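PDB 1VLI: spore coat polysaccharide biosynthesis protein SpsE from Bacillus subtilis, which probably acts as an N-acylneuraminate-9-phosphate synthase-like enzyme in the biosynthesis of spore coat polysaccharide. Local coordinates for residues Gln131-Ile145 / Val154-Ala168. Numbering follows the deposited sequence.
Sequences QSTSPSAFKIASYEI and VARLNRPMIFSTAGA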
loop_
_atom_site.group_PDB
_atom_site.type_symbol
_atom_site.label_atom_id
_atom_site.label_comp_id
_atom_site.label_asym_id
_atom_site.label_seq_id
_atom_site.Cartn_x
_atom_site.Cartn_y
_atom_site.Cartn_z
ATOM N N GLN A 131 6.740 13.859 -0.313
ATOM C CA GLN A 131 8.104 14.116 0.101
ATOM C C GLN A 131 8.184 15.533 0.687
ATOM O O GLN A 131 8.871 15.758 1.681
ATOM C CB GLN A 131 9.072 13.960 -1.085
ATOM C CG GLN A 131 10.541 14.270 -0.785
ATOM C CD GLN A 131 11.192 13.340 0.253
ATOM O OE1 GLN A 131 10.530 12.553 0.931
ATOM N NE2 GLN A 131 12.502 13.434 0.361
ATOM N N SER A 132 7.462 16.476 0.089
ATOM C CA SER A 132 7.624 17.866 0.471
ATOM C C SER A 132 7.093 18.117 1.873
ATOM O O SER A 132 7.319 19.172 2.419
ATOM C CB SER A 132 6.981 18.790 -0.556
ATOM O OG SER A 132 5.568 18.710 -0.504
ATOM N N THR A 133 6.435 17.121 2.474
ATOM C CA THR A 133 5.988 17.223 3.866
ATOM C C THR A 133 6.891 16.460 4.853
ATOM O O THR A 133 6.496 16.281 5.998
ATOM C CB THR A 133 4.545 16.689 4.032
ATOM O OG1 THR A 133 4.519 15.265 3.835
ATOM C CG2 THR A 133 3.642 17.216 2.963
ATOM N N SER A 134 8.076 16.003 4.421
ATOM C CA SER A 134 8.995 15.194 5.258
ATOM C C SER A 134 8.336 13.943 5.845
ATOM O O SER A 134 8.301 13.799 7.063
ATOM C CB SER A 134 9.592 16.025 6.418
ATOM O OG SER A 134 10.365 17.107 5.942
ATOM N N PRO A 135 7.855 13.020 5.013
ATOM C CA PRO A 135 7.095 11.871 5.522
ATOM C C PRO A 135 7.967 10.954 6.419
ATOM O O PRO A 135 9.197 11.001 6.296
ATOM C CB PRO A 135 6.645 11.151 4.231
ATOM C CG PRO A 135 7.641 11.489 3.250
ATOM C CD PRO A 135 8.066 12.937 3.561
ATOM N N SER A 136 7.358 10.173 7.318
ATOM C CA SER A 136 8.101 9.178 8.127
ATOM C C SER A 136 8.274 7.822 7.412
ATOM O O SER A 136 9.065 6.979 7.833
ATOM C CB SER A 136 7.410 8.940 9.477
ATOM O OG SER A 136 7.196 10.164 10.193
ATOM N N ALA A 137 7.539 7.619 6.328
ATOM C CA ALA A 137 7.559 6.351 5.605
ATOM C C ALA A 137 6.674 6.572 4.431
ATOM O O ALA A 137 5.826 7.495 4.447
ATOM C CB ALA A 137 7.023 5.199 6.454
ATOM N N PHE A 138 6.918 5.762 3.404
ATOM C CA PHE A 138 6.111 5.726 2.209
ATOM C C PHE A 138 5.394 4.385 2.235
ATOM O O PHE A 138 5.989 3.366 2.540
ATOM C CB PHE A 138 6.990 5.827 0.971
ATOM C CG PHE A 138 7.630 7.174 0.783
ATOM C CD1 PHE A 138 6.921 8.231 0.198
ATOM C CD2 PHE A 138 8.955 7.389 1.166
ATOM C CE1 PHE A 138 7.522 9.495 0.009
ATOM C CE2 PHE A 138 9.568 8.655 0.979
ATOM C CZ PHE A 138 8.847 9.711 0.414
ATOM N N LYS A 139 4.096 4.431 1.964
ATOM C CA LYS A 139 3.243 3.290 1.914
ATOM C C LYS A 139 2.926 3.057 0.425
ATOM O O LYS A 139 2.692 3.985 -0.310
ATOM C CB LYS A 139 1.996 3.500 2.801
ATOM C CG LYS A 139 0.933 2.367 2.674
ATOM C CD LYS A 139 1.222 1.170 3.579
ATOM C CE LYS A 139 0.296 -0.014 3.300
ATOM N NZ LYS A 139 0.646 -0.752 2.031
ATOM N N ILE A 140 2.998 1.812 -0.024
ATOM C CA ILE A 140 2.715 1.461 -1.417
ATOM C C ILE A 140 1.574 0.434 -1.380
ATOM O O ILE A 140 1.623 -0.483 -0.594
ATOM C CB ILE A 140 3.962 0.829 -2.065
ATOM C CG1 ILE A 140 5.217 1.724 -1.914
ATOM C CG2 ILE A 140 3.662 0.375 -3.515
ATOM C CD1 ILE A 140 5.249 2.933 -2.783
ATOM N N ALA A 141 0.544 0.632 -2.194
ATOM C CA ALA A 141 -0.597 -0.270 -2.265
ATOM C C ALA A 141 -0.210 -1.554 -3.021
ATOM O O ALA A 141 0.793 -1.579 -3.776
ATOM C CB ALA A 141 -1.782 0.433 -3.020
ATOM N N SER A 142 -1.062 -2.571 -2.880
ATOM C CA SER A 142 -0.838 -3.875 -3.501
ATOM C C SER A 142 -0.670 -3.801 -5.013
ATOM O O SER A 142 0.212 -4.466 -5.564
ATOM C CB SER A 142 -1.976 -4.846 -3.160
ATOM O OG SER A 142 -2.032 -5.095 -1.762
ATOM N N TYR A 143 -1.497 -2.994 -5.686
ATOM C CA TYR A 143 -1.513 -2.988 -7.165
ATOM C C TYR A 143 -0.304 -2.294 -7.784
ATOM O O TYR A 143 -0.017 -2.488 -8.963
ATOM C CB TYR A 143 -2.829 -2.433 -7.725
ATOM C CG TYR A 143 -4.035 -3.211 -7.264
ATOM C CD1 TYR A 143 -3.993 -4.615 -7.179
ATOM C CD2 TYR A 143 -5.217 -2.561 -6.895
ATOM C CE1 TYR A 143 -5.095 -5.360 -6.742
ATOM C CE2 TYR A 143 -6.339 -3.298 -6.456
ATOM C CZ TYR A 143 -6.266 -4.698 -6.390
ATOM O OH TYR A 143 -7.345 -5.442 -5.970
ATOM N N GLU A 144 0.416 -1.526 -6.972
ATOM C CA GLU A 144 1.713 -0.984 -7.352
ATOM C C GLU A 144 2.892 -1.852 -6.928
ATOM O O GLU A 144 4.038 -1.391 -6.953
ATOM C CB GLU A 144 1.897 0.422 -6.766
ATOM C CG GLU A 144 1.166 1.523 -7.524
ATOM C CD GLU A 144 -0.341 1.410 -7.437
ATOM O OE1 GLU A 144 -0.847 1.314 -6.306
ATOM O OE2 GLU A 144 -1.022 1.440 -8.490
ATOM N N ILE A 145 2.651 -3.099 -6.525
ATOM C CA ILE A 145 3.772 -3.962 -6.151
ATOM C C ILE A 145 4.784 -4.148 -7.290
ATOM O O ILE A 145 5.952 -4.451 -7.047
ATOM C CB ILE A 145 3.302 -5.325 -5.620
ATOM C CG1 ILE A 145 4.439 -6.006 -4.888
ATOM C CG2 ILE A 145 2.712 -6.255 -6.760
ATOM C CD1 ILE A 145 3.954 -7.195 -4.043
ATOM N N VAL A 154 11.165 6.079 -5.188
ATOM C CA VAL A 154 10.953 6.324 -3.784
ATOM C C VAL A 154 12.090 5.739 -2.920
ATOM O O VAL A 154 12.528 6.368 -1.955
ATOM C CB VAL A 154 9.596 5.779 -3.342
ATOM C CG1 VAL A 154 9.375 6.100 -1.896
ATOM C CG2 VAL A 154 8.489 6.390 -4.171
ATOM N N ALA A 155 12.570 4.539 -3.256
ATOM C CA ALA A 155 13.683 3.955 -2.496
ATOM C C ALA A 155 14.849 4.959 -2.329
ATOM O O ALA A 155 15.504 4.979 -1.295
ATOM C CB ALA A 155 14.164 2.687 -3.138
ATOM N N ARG A 156 15.095 5.781 -3.345
ATOM C CA ARG A 156 16.225 6.718 -3.323
ATOM C C ARG A 156 16.053 7.892 -2.353
ATOM O O ARG A 156 16.988 8.644 -2.129
ATOM C CB ARG A 156 16.507 7.266 -4.720
ATOM C CG ARG A 156 17.302 6.330 -5.577
ATOM C CD ARG A 156 17.374 6.767 -7.014
ATOM N NE ARG A 156 17.868 5.684 -7.845
ATOM C CZ ARG A 156 18.112 5.774 -9.148
ATOM N NH1 ARG A 156 17.915 6.919 -9.795
ATOM N NH2 ARG A 156 18.559 4.707 -9.808
ATOM N N LEU A 157 14.862 8.039 -1.790
ATOM C CA LEU A 157 14.587 9.111 -0.859
ATOM C C LEU A 157 15.021 8.735 0.549
ATOM O O LEU A 157 14.994 9.561 1.461
ATOM C CB LEU A 157 13.100 9.459 -0.901
ATOM C CG LEU A 157 12.646 9.950 -2.270
ATOM C CD1 LEU A 157 11.119 10.034 -2.358
ATOM C CD2 LEU A 157 13.339 11.303 -2.585
ATOM N N ASN A 158 15.405 7.477 0.716
ATOM C CA ASN A 158 15.939 6.943 1.970
ATOM C C ASN A 158 15.066 6.932 3.226
ATOM O O ASN A 158 15.547 6.939 4.350
ATOM C CB ASN A 158 17.363 7.421 2.246
ATOM C CG ASN A 158 18.383 6.287 2.050
ATOM O OD1 ASN A 158 19.112 6.292 1.048
ATOM N ND2 ASN A 158 18.393 5.270 2.976
ATOM N N ARG A 159 13.771 6.844 3.017
ATOM C CA ARG A 159 12.861 6.665 4.106
ATOM C C ARG A 159 12.338 5.234 4.121
ATOM O O ARG A 159 12.454 4.490 3.120
ATOM C CB ARG A 159 11.737 7.683 3.981
ATOM C CG ARG A 159 12.169 9.078 4.428
ATOM C CD ARG A 159 12.494 9.132 5.947
ATOM N NE ARG A 159 13.259 10.321 6.334
ATOM C CZ ARG A 159 14.587 10.433 6.247
ATOM N NH1 ARG A 159 15.330 9.424 5.782
ATOM N NH2 ARG A 159 15.174 11.564 6.623
ATOM N N PRO A 160 11.805 4.823 5.265
ATOM C CA PRO A 160 11.167 3.530 5.358
ATOM C C PRO A 160 10.111 3.305 4.271
ATOM O O PRO A 160 9.451 4.237 3.803
ATOM C CB PRO A 160 10.537 3.572 6.747
ATOM C CG PRO A 160 11.478 4.419 7.509
ATOM C CD PRO A 160 11.821 5.523 6.565
HETATM N N MSE A 161 9.952 2.044 3.886
HETATM C CA MSE A 161 8.992 1.696 2.869
HETATM C C MSE A 161 8.150 0.545 3.298
HETATM O O MSE A 161 8.675 -0.448 3.822
HETATM C CB MSE A 161 9.732 1.421 1.620
HETATM C CG MSE A 161 10.078 2.749 1.006
HETATM SE SE MSE A 161 10.848 2.709 -0.653
HETATM C CE MSE A 161 9.408 1.916 -1.781
ATOM N N ILE A 162 6.838 0.714 3.176
ATOM C CA ILE A 162 5.896 -0.344 3.553
ATOM C C ILE A 162 5.156 -0.745 2.313
ATOM O O ILE A 162 4.502 0.114 1.702
ATOM C CB ILE A 162 4.883 0.167 4.573
ATOM C CG1 ILE A 162 5.590 0.823 5.758
ATOM C CG2 ILE A 162 3.973 -0.972 5.047
ATOM C CD1 ILE A 162 4.646 1.598 6.651
ATOM N N PHE A 163 5.266 -2.010 1.902
ATOM C CA PHE A 163 4.510 -2.404 0.711
ATOM C C PHE A 163 3.562 -3.570 0.950
ATOM O O PHE A 163 3.826 -4.440 1.766
ATOM C CB PHE A 163 5.377 -2.517 -0.543
ATOM C CG PHE A 163 6.272 -3.724 -0.586
ATOM C CD1 PHE A 163 5.790 -4.974 -1.057
ATOM C CD2 PHE A 163 7.613 -3.616 -0.229
ATOM C CE1 PHE A 163 6.623 -6.053 -1.163
ATOM C CE2 PHE A 163 8.462 -4.728 -0.311
ATOM C CZ PHE A 163 7.972 -5.944 -0.796
ATOM N N SER A 164 2.418 -3.528 0.281
ATOM C CA SER A 164 1.384 -4.486 0.508
ATOM C C SER A 164 1.430 -5.565 -0.569
ATOM O O SER A 164 2.020 -5.374 -1.629
ATOM C CB SER A 164 0.057 -3.761 0.538
ATOM O OG SER A 164 -0.220 -3.330 1.867
ATOM N N THR A 165 0.820 -6.701 -0.309
ATOM C CA THR A 165 0.986 -7.834 -1.216
ATOM C C THR A 165 -0.293 -8.587 -1.584
ATOM O O THR A 165 -0.235 -9.809 -1.821
ATOM C CB THR A 165 1.986 -8.834 -0.606
ATOM O OG1 THR A 165 1.449 -9.348 0.615
ATOM C CG2 THR A 165 3.302 -8.142 -0.183
ATOM N N ALA A 166 -1.439 -7.903 -1.643
ATOM C CA ALA A 166 -2.682 -8.598 -1.994
ATOM C C ALA A 166 -2.560 -9.209 -3.371
ATOM O O ALA A 166 -2.142 -8.535 -4.330
ATOM C CB ALA A 166 -3.875 -7.680 -1.952
ATOM N N GLY A 167 -2.910 -10.489 -3.468
ATOM C CA GLY A 167 -2.915 -11.193 -4.762
ATOM C C GLY A 167 -1.558 -11.500 -5.393
ATOM O O GLY A 167 -1.502 -11.910 -6.555
ATOM N N ALA A 168 -0.478 -11.323 -4.622
ATOM C CA ALA A 168 0.887 -11.439 -5.125
ATOM C C ALA A 168 1.344 -12.863 -4.933
ATOM O O ALA A 168 0.833 -13.568 -4.073
ATOM C CB ALA A 168 1.821 -10.493 -4.384
HETATM O O HOH W 1 3.085 -2.970 -2.974
#
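V154 CG1 lies over one face of the F138 ring, 3.6 Å from its centroid and displaced toward the rim, a CH-pi contact. V154 CG1 is anti to its own backbone N (chi1 -177°), which aims this methyl at the ring. L157 CD1 comes obliquely to F138 CZ at 3.6 Å, the side chains about perpendicular, and R159 CB to F138 CE2.

K139 and I162 extend from the other face of the sheet and cross at about a right angle. Bends at chi2 (85°) and chi4 carry the lysine NZ forward along the strands, where it donates to S164 OG at 2.7 Å and I140 O at 2.8 Å. S164 N also donates to I140 O (3.3 Å), from the opposite face of the carbonyl plane. A methionine in place of K139 has no ammonium group, and S164 OG would probably lose this donor and I140 O one of its two. S142 OG accepts from A166 N at 2.9 Å.

Strands 138-140 and 161-164 run parallel, joined by helix 148-155 in a beta-alpha-beta crossover of the NeuB TIM barrel. Helix 124-131 packs on F138 and V154, helix 170-181 covers M161 and F163, and strand 188-193 continues the sheet beyond 161-164.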